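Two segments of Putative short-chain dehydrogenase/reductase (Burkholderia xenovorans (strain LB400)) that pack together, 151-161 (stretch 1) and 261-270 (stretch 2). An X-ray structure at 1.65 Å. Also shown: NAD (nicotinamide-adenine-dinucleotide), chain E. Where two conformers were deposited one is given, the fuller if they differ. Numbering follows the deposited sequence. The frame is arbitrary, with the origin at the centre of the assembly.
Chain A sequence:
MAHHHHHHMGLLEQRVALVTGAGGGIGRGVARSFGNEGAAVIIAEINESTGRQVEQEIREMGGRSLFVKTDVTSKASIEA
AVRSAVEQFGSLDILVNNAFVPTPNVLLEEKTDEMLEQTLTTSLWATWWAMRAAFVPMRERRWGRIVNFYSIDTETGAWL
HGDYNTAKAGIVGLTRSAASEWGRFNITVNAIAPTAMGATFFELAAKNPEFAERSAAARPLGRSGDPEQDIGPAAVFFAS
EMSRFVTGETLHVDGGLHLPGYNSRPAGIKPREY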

ATOM      1  N   SER A 151     -12.579   2.844  -5.895  1.00 17.13           N
ATOM      2  CA  SER A 151     -13.374   1.879  -5.159  1.00 17.02           C
ATOM      3  C   SER A 151     -12.476   0.869  -4.465  1.00 17.70           C
ATOM      4  O   SER A 151     -11.416   0.491  -4.978  1.00 17.46           O
ATOM      5  N   ILE A 152     -12.935   0.413  -3.299  1.00 15.83           N
ATOM      6  CA  ILE A 152     -12.306  -0.712  -2.612  1.00 14.92           C
ATOM      7  C   ILE A 152     -12.259  -1.949  -3.502  1.00 18.26           C
ATOM      8  O   ILE A 152     -11.391  -2.811  -3.317  1.00 14.75           O
ATOM      9  N   ASP A 153     -13.167  -2.050  -4.484  1.00 17.31           N
ATOM     10  CA  ASP A 153     -13.144  -3.185  -5.408  1.00 14.23           C
ATOM     11  C   ASP A 153     -11.831  -3.270  -6.180  1.00 14.50           C
ATOM     12  O   ASP A 153     -11.428  -4.369  -6.592  1.00 15.44           O
ATOM     13  N   THR A 154     -11.165  -2.129  -6.421  1.00 16.27           N
ATOM     14  CA  THR A 154      -9.882  -2.149  -7.126  1.00 18.11           C
ATOM     15  C   THR A 154      -8.795  -2.804  -6.303  1.00 17.61           C
ATOM     16  O   THR A 154      -7.765  -3.197  -6.864  1.00 17.03           O
ATOM     17  N   GLU A 155      -8.982  -2.879  -4.989  1.00 12.41           N
ATOM     18  CA  GLU A 155      -7.995  -3.436  -4.082  1.00 12.77           C
ATOM     19  C   GLU A 155      -8.294  -4.880  -3.706  1.00 15.79           C
ATOM     20  O   GLU A 155      -7.361  -5.647  -3.431  1.00 15.93           O
ATOM     21  N   THR A 156      -9.567  -5.274  -3.700  1.00 14.12           N
ATOM     22  CA  THR A 156      -9.918  -6.668  -3.458  1.00 13.22           C
ATOM     23  C   THR A 156     -10.027  -7.471  -4.743  1.00 13.53           C
ATOM     24  O   THR A 156     -10.169  -8.696  -4.673  1.00 16.19           O
ATOM     25  N   GLY A 157      -9.988  -6.811  -5.906  1.00 13.84           N
ATOM     26  CA  GLY A 157     -10.270  -7.489  -7.161  1.00 14.46           C
ATOM     27  C   GLY A 157     -11.659  -8.096  -7.157  1.00 16.15           C
ATOM     28  O   GLY A 157     -11.834  -9.265  -7.501  1.00 17.21           O
ATOM     29  N   ALA A 158     -12.656  -7.310  -6.753  1.00 12.60           N
ATOM     30  CA  ALA A 158     -13.979  -7.859  -6.483  1.00 16.35           C
ATOM     31  C   ALA A 158     -14.537  -8.605  -7.692  1.00 18.66           C
ATOM     32  O   ALA A 158     -14.441  -8.139  -8.831  1.00 17.48           O
ATOM     33  N   TRP A 159     -15.118  -9.778  -7.422  1.00 16.26           N
ATOM     34  CA  TRP A 159     -15.728 -10.604  -8.458  1.00 15.59           C
ATOM     35  C   TRP A 159     -16.800  -9.829  -9.218  1.00 16.57           C
ATOM     36  O   TRP A 159     -17.516  -8.997  -8.652  1.00 17.42           O
ATOM     37  N   LEU A 160     -16.907 -10.126 -10.515  1.00 17.34           N
ATOM     38  CA  LEU A 160     -17.956  -9.672 -11.425  1.00 17.52           C
ATOM     39  C   LEU A 160     -17.801  -8.210 -11.823  1.00 18.48           C
ATOM     40  O   LEU A 160     -18.641  -7.704 -12.582  1.00 17.56           O
ATOM     41  N   HIS A 161     -16.749  -7.524 -11.360  1.00 16.68           N
ATOM     42  CA  HIS A 161     -16.540  -6.102 -11.606  1.00 18.61           C
ATOM     43  C   HIS A 161     -15.217  -5.830 -12.314  1.00 16.56           C
ATOM     44  O   HIS A 161     -14.654  -4.743 -12.175  1.00 16.34           O
ATOM     45  N   GLY A 261     -11.847  -6.170   4.542  1.00 15.58           N
ATOM     46  CA  GLY A 261     -12.193  -6.548   3.188  1.00 16.04           C
ATOM     47  C   GLY A 261     -13.601  -7.130   3.143  1.00 19.29           C
ATOM     48  O   GLY A 261     -14.443  -6.895   4.021  1.00 19.03           O
ATOM     49  N   TYR A 262     -13.851  -7.897   2.083  1.00 15.18           N
ATOM     50  CA  TYR A 262     -15.108  -8.619   1.911  0.65 18.33           C
ATOM     51  C   TYR A 262     -14.892  -9.683   0.841  1.00 16.92           C
ATOM     52  O   TYR A 262     -14.203  -9.430  -0.152  1.00 20.90           O
ATOM     53  N   ASN A 263     -15.487 -10.852   1.034  1.00 20.61           N
ATOM     54  CA  ASN A 263     -15.389 -11.925   0.050  1.00 25.36           C
ATOM     55  C   ASN A 263     -16.570 -11.814  -0.907  1.00 27.29           C
ATOM     56  O   ASN A 263     -17.724 -11.955  -0.492  1.00 32.54           O
ATOM     57  N   SER A 264     -16.284 -11.553  -2.183  1.00 20.41           N
ATOM     58  CA  SER A 264     -17.316 -11.319  -3.187  1.00 22.26           C
ATOM     59  C   SER A 264     -17.553 -12.516  -4.111  1.00 21.23           C
ATOM     60  O   SER A 264     -18.233 -12.371  -5.135  1.00 20.27           O
ATOM     61  N   ARG A 265     -17.046 -13.699  -3.771  1.00 19.32           N
ATOM     62  CA  ARG A 265     -17.296 -14.851  -4.633  1.00 19.80           C
ATOM     63  C   ARG A 265     -18.794 -15.134  -4.689  1.00 21.74           C
ATOM     64  O   ARG A 265     -19.434 -15.274  -3.636  1.00 25.24           O
ATOM     65  N   PRO A 266     -19.393 -15.207  -5.881  1.00 24.06           N
ATOM     66  CA  PRO A 266     -20.828 -15.513  -5.966  1.00 27.72           C
ATOM     67  C   PRO A 266     -21.144 -16.894  -5.403  1.00 28.54           C
ATOM     68  O   PRO A 266     -20.312 -17.804  -5.419  1.00 29.61           O
ATOM     69  N   ALA A 267     -22.383 -17.043  -4.921  1.00 28.98           N
ATOM     70  CA  ALA A 267     -22.774 -18.247  -4.186  1.00 36.59           C
ATOM     71  C   ALA A 267     -22.646 -19.513  -5.030  1.00 38.76           C
ATOM     72  O   ALA A 267     -22.305 -20.583  -4.509  1.00 42.17           O
ATOM     73  N   GLY A 268     -22.928 -19.423  -6.322  1.00 32.23           N
ATOM     74  CA  GLY A 268     -22.927 -20.595  -7.173  1.00 34.02           C
ATOM     75  C   GLY A 268     -21.585 -21.012  -7.738  1.00 36.41           C
ATOM     76  O   GLY A 268     -21.539 -21.937  -8.556  1.00 40.08           O
ATOM     77  N   ILE A 269     -20.493 -20.373  -7.331  1.00 28.76           N
ATOM     78  CA  ILE A 269     -19.165 -20.640  -7.878  1.00 28.06           C
ATOM     79  C   ILE A 269     -18.379 -21.476  -6.872  1.00 25.26           C
ATOM     80  O   ILE A 269     -18.188 -21.054  -5.726  1.00 27.43           O
ATOM     81  N   LYS A 270     -17.925 -22.657  -7.299  1.00 29.29           N
ATOM     82  CA  LYS A 270     -17.115 -23.502  -6.428  0.57 33.86           C
ATOM     83  C   LYS A 270     -15.736 -22.877  -6.242  1.00 28.60           C
ATOM     84  O   LYS A 270     -15.087 -22.511  -7.227  1.00 30.89           O
TER

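Two chain segments without strand pairing can still be joined by a few aromatic side chains, with apolar contacts around the rings and a small number of polar contacts beside them, and residues 151-161 and 261-270 illustrate the principle. They bury 512 Å² between them, and the largest shares belong to Trp159 and Tyr262, one from each stretch.

The apolar contacts centre on Trp159 (chi1 m, chi2 73°), whose CA-to-CB bond points toward the second stretch. Arg265 lies over its indole, with Arg265 CA 3.5 Å from the centroid of the five-membered ring and almost on the ring normal, a CH-pi contact. Further along the ring system, Trp159 CE3 meets Pro266 CD at 3.6 Å and Trp159 CH2 meets Ile269 CG2 at 3.9 Å; Ile269 is m at both chi1 and chi2. Leu160 (m, t) also points toward the partner and extends this patch, its CD1 lying 3.9 Å from Pro266 CG. At the other end, Ile152 (t, t) places CD1 3.5 Å from Tyr262 CE1, at the edge of the ring, while Ala158 CB lies 4.1 Å from Tyr262 CE2.

The polar contacts are few. Ser264 (p) points toward stretch 1, where its OG accepts a hydrogen bond from Trp159 N (3.0 Å), tying down the backbone that carries the indole. Tyr262 (p) leaves its backbone sideways, but its hydroxyl reaches the helix: Thr156 OG1 (p) is 2.9 Å from Tyr262 OH, a weak hydrogen bond at best. Asp153 OD1 lies only 2.2 Å from Tyr262 OH, too short for an ordinary hydrogen bond. Asp153 (m) is also held by His161, whose ND1 donates to Asp153 OD2 at 2.8 Å.

One water bridges the stretches, donating to Tyr262 O (2.7 Å) and hydrogen-bonding Ser264 OG (2.7 Å) and, weakly, Thr156 OG1 (3.2 Å). Away from the interface, Ser151 OG (t) caps Asp153 N at 3.0 Å and approaches NAD C5N at 3.4 Å.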

ATOM      1  CB  SER A 151     -14.360   1.142  -6.077  1.00 16.61           C
ATOM      2  OG  SER A 151     -15.057   0.131  -5.357  1.00 17.53           O
ATOM      3  CB  ILE A 152     -13.051  -0.990  -1.285  1.00 16.46           C
ATOM      4  CG1 ILE A 152     -12.318  -2.037  -0.449  1.00 19.64           C
ATOM      5  CG2 ILE A 152     -14.465  -1.478  -1.556  1.00 17.49           C
ATOM      6  CD1 ILE A 152     -12.929  -2.237   0.910  1.00 20.70           C
ATOM      7  CB  ASP A 153     -14.309  -3.093  -6.399  1.00 17.00           C
ATOM      8  CG  ASP A 153     -15.661  -3.416  -5.773  1.00 19.70           C
ATOM      9  OD1 ASP A 153     -15.737  -3.807  -4.580  1.00 20.01           O
ATOM     10  OD2 ASP A 153     -16.660  -3.306  -6.511  1.00 21.84           O
ATOM     11  CB  THR A 154      -9.392  -0.741  -7.478  1.00 16.57           C
ATOM     12  OG1 THR A 154      -9.019  -0.049  -6.271  1.00 19.44           O
ATOM     13  CG2 THR A 154     -10.462   0.042  -8.185  1.00 18.56           C
ATOM     14  CB  GLU A 155      -7.913  -2.554  -2.823  1.00 14.23           C
ATOM     15  CG  GLU A 155      -7.323  -1.184  -3.143  1.00 15.73           C
ATOM     16  CD  GLU A 155      -7.733  -0.069  -2.196  1.00 21.01           C
ATOM     17  OE1 GLU A 155      -8.719  -0.232  -1.446  1.00 18.47           O
ATOM     18  OE2 GLU A 155      -7.075   0.999  -2.240  1.00 17.51           O
ATOM     19  CB  THR A 156     -11.248  -6.791  -2.698  1.00 16.80           C
ATOM     20  OG1 THR A 156     -12.323  -6.329  -3.531  1.00 16.87           O
ATOM     21  CG2 THR A 156     -11.232  -5.964  -1.422  1.00 15.04           C
ATOM     22  CB  ALA A 158     -14.938  -6.741  -6.074  1.00 15.91           C
ATOM     23  CB  TRP A 159     -16.381 -11.847  -7.851  1.00 19.52           C
ATOM     24  CG  TRP A 159     -15.460 -12.899  -7.306  1.00 18.63           C
ATOM     25  CD1 TRP A 159     -14.722 -12.837  -6.153  1.00 17.94           C
ATOM     26  CD2 TRP A 159     -15.240 -14.208  -7.853  1.00 20.40           C
ATOM     27  NE1 TRP A 159     -14.035 -14.016  -5.971  1.00 19.16           N
ATOM     28  CE2 TRP A 159     -14.334 -14.872  -6.999  1.00 19.24           C
ATOM     29  CE3 TRP A 159     -15.707 -14.874  -8.994  1.00 22.51           C
ATOM     30  CZ2 TRP A 159     -13.888 -16.178  -7.248  1.00 20.51           C
ATOM     31  CZ3 TRP A 159     -15.259 -16.174  -9.242  1.00 21.11           C
ATOM     32  CH2 TRP A 159     -14.363 -16.810  -8.366  1.00 19.95           C
ATOM     33  CB  LEU A 160     -19.373  -9.876 -10.851  1.00 19.13           C
ATOM     34  CG  LEU A 160     -19.715 -11.255 -10.273  1.00 18.26           C
ATOM     35  CD1 LEU A 160     -21.162 -11.304  -9.787  1.00 20.06           C
ATOM     36  CD2 LEU A 160     -19.456 -12.355 -11.298  1.00 16.48           C
ATOM     37  CB  HIS A 161     -16.590  -5.315 -10.294  1.00 16.59           C
ATOM     38  CG  HIS A 161     -17.918  -5.356  -9.608  1.00 16.03           C
ATOM     39  ND1 HIS A 161     -18.101  -4.879  -8.327  1.00 22.77           N
ATOM     40  CD2 HIS A 161     -19.129  -5.795 -10.024  1.00 23.61           C
ATOM     41  CE1 HIS A 161     -19.368  -5.033  -7.980  1.00 26.39           C
ATOM     42  NE2 HIS A 161     -20.013  -5.586  -8.991  1.00 22.75           N
ATOM     43  CB  TYR A 262     -16.248  -7.675   1.500  0.65 21.54           C
ATOM     44  CG  TYR A 262     -15.835  -6.830   0.328  0.65 19.88           C
ATOM     45  CD1 TYR A 262     -15.068  -5.688   0.520  0.65 17.99           C
ATOM     46  CD2 TYR A 262     -16.154  -7.201  -0.976  0.65 20.26           C
ATOM     47  CE1 TYR A 262     -14.644  -4.933  -0.536  0.65 17.63           C
ATOM     48  CE2 TYR A 262     -15.733  -6.441  -2.050  0.65 20.77           C
ATOM     49  CZ  TYR A 262     -14.978  -5.308  -1.816  0.65 18.75           C
ATOM     50  OH  TYR A 262     -14.536  -4.536  -2.856  0.65 16.38           O
ATOM     51  CB  ASN A 263     -15.357 -13.290   0.743  1.00 31.84           C
ATOM     52  CG  ASN A 263     -15.028 -14.431  -0.213  1.00 44.75           C
ATOM     53  OD1 ASN A 263     -14.863 -14.225  -1.415  1.00 46.09           O
ATOM     54  ND2 ASN A 263     -14.918 -15.641   0.328  1.00 47.97           N
ATOM     55  CB  SER A 264     -16.976 -10.067  -4.012  1.00 19.35           C
ATOM     56  OG  SER A 264     -15.631 -10.082  -4.482  1.00 19.94           O
ATOM     57  CB  ARG A 265     -16.565 -16.102  -4.152  1.00 19.90           C
ATOM     58  CG  ARG A 265     -16.807 -17.294  -5.080  1.00 21.92           C
ATOM     59  CD  ARG A 265     -16.258 -18.616  -4.527  1.00 25.39           C
ATOM     60  NE  ARG A 265     -14.807 -18.571  -4.390  1.00 32.38           N
ATOM     61  CZ  ARG A 265     -14.164 -18.475  -3.231  1.00 33.60           C
ATOM     62  NH1 ARG A 265     -14.853 -18.430  -2.095  1.00 34.13           N
ATOM     63  NH2 ARG A 265     -12.831 -18.423  -3.210  1.00 30.41           N
ATOM     64  CB  PRO A 266     -21.119 -15.440  -7.471  1.00 25.41           C
ATOM     65  CG  PRO A 266     -20.041 -14.570  -8.029  1.00 27.61           C
ATOM     66  CD  PRO A 266     -18.818 -14.860  -7.194  1.00 26.76           C
ATOM     67  CB  ALA A 267     -24.207 -18.101  -3.672  1.00 36.69           C
ATOM     68  CB  ILE A 269     -18.425 -19.330  -8.203  1.00 28.59           C
ATOM     69  CG1 ILE A 269     -19.186 -18.502  -9.244  1.00 28.73           C
ATOM     70  CG2 ILE A 269     -17.003 -19.619  -8.665  1.00 29.67           C
ATOM     71  CD1 ILE A 269     -19.309 -19.161 -10.596  1.00 32.70           C
ATOM     72  CB  LYS A 270     -16.996 -24.909  -7.008  0.57 35.30           C
ATOM     73  CG  LYS A 270     -16.482 -25.944  -6.019  0.57 36.00           C
ATOM     74  CD  LYS A 270     -16.540 -27.354  -6.596  0.57 34.33           C
ATOM     75  CE  LYS A 270     -16.012 -28.371  -5.598  0.57 32.91           C
ATOM     76  NZ  LYS A 270     -15.847 -29.723  -6.201  0.57 35.64           N
TER
HETATM   77  PA  NAD E 301     -25.210   6.299  -8.545  0.84 24.54           P
HETATM   78  O1A NAD E 301     -25.485   5.207  -9.534  0.84 26.92           O
HETATM   79  O2A NAD E 301     -26.170   6.307  -7.365  0.84 30.02           O
HETATM   80  O5B NAD E 301     -25.225   7.796  -9.287  0.84 21.58           O
HETATM   81  C5B NAD E 301     -24.576   7.883 -10.507  0.84 20.55           C
HETATM   82  C4B NAD E 301     -24.876   9.311 -11.119  0.84 21.09           C
HETATM   83  O4B NAD E 301     -24.180   9.446 -12.197  0.84 20.86           O
HETATM   84  C3B NAD E 301     -26.381   9.352 -11.559  0.84 27.25           C
HETATM   85  O3B NAD E 301     -26.975  10.533 -11.114  0.84 25.20           O
HETATM   86  C2B NAD E 301     -26.295   9.293 -13.065  0.84 31.24           C
HETATM   87  O2B NAD E 301     -27.535   9.872 -13.703  0.84 27.98           O
HETATM   88  C1B NAD E 301     -25.208  10.003 -13.304  0.84 25.99           C
HETATM   89  N9A NAD E 301     -24.671   9.718 -14.622  0.84 20.98           N
HETATM   90  C8A NAD E 301     -24.641   8.523 -15.218  0.84 23.64           C
HETATM   91  N7A NAD E 301     -24.084   8.674 -16.402  0.84 25.49           N
HETATM   92  C5A NAD E 301     -23.769   9.964 -16.545  0.84 21.22           C
HETATM   93  C6A NAD E 301     -23.174  10.646 -17.608  0.84 19.96           C
HETATM   94  N6A NAD E 301     -22.658  10.287 -18.922  0.84 22.79           N
HETATM   95  N1A NAD E 301     -22.960  11.945 -17.513  0.84 19.48           N
HETATM   96  C2A NAD E 301     -23.328  12.614 -16.370  0.84 18.91           C
HETATM   97  N3A NAD E 301     -23.915  11.963 -15.336  0.84 19.70           N
HETATM   98  C4A NAD E 301     -24.127  10.613 -15.443  0.84 20.19           C
HETATM   99  O3  NAD E 301     -23.655   6.118  -8.020  0.84 24.44           O
HETATM  100  PN  NAD E 301     -23.086   6.108  -6.490  0.84 27.36           P
HETATM  101  O1N NAD E 301     -23.410   4.767  -5.850  0.84 27.40           O
HETATM  102  O2N NAD E 301     -23.648   7.243  -5.614  0.84 26.55           O
HETATM  103  O5D NAD E 301     -21.438   6.213  -6.614  0.84 26.66           O
HETATM  104  C5D NAD E 301     -20.853   7.470  -6.948  0.84 25.32           C
HETATM  105  C4D NAD E 301     -19.302   7.315  -7.087  0.84 24.73           C
HETATM  106  O4D NAD E 301     -18.810   6.642  -6.048  0.84 23.27           O
HETATM  107  C3D NAD E 301     -19.000   6.466  -8.326  0.84 27.44           C
HETATM  108  O3D NAD E 301     -17.874   6.883  -8.937  0.84 24.96           O
HETATM  109  C2D NAD E 301     -18.797   5.050  -7.734  0.84 28.03           C
HETATM  110  O2D NAD E 301     -18.016   4.260  -8.723  0.84 26.87           O
HETATM  111  C1D NAD E 301     -18.153   5.282  -6.609  0.84 26.40           C
HETATM  112  N1N NAD E 301     -18.351   4.236  -5.618  0.84 28.64           N
HETATM  113  C2N NAD E 301     -19.507   4.160  -4.905  0.84 22.78           C
HETATM  114  C3N NAD E 301     -19.697   3.152  -3.956  0.84 22.74           C
HETATM  115  C7N NAD E 301     -20.979   3.054  -3.162  0.84 23.83           C
HETATM  116  O7N NAD E 301     -21.064   2.292  -2.211  0.84 26.17           O
HETATM  117  N7N NAD E 301     -22.094   3.843  -3.513  0.84 25.62           N
HETATM  118  C4N NAD E 301     -18.704   2.230  -3.745  0.84 24.35           C
HETATM  119  C5N NAD E 301     -17.553   2.305  -4.445  0.84 29.73           C
HETATM  120  C6N NAD E 301     -17.367   3.323  -5.393  0.84 30.72           C
HETATM  121  O   HOH W   1     -13.854  -9.074  -2.767  1.00 26.57           O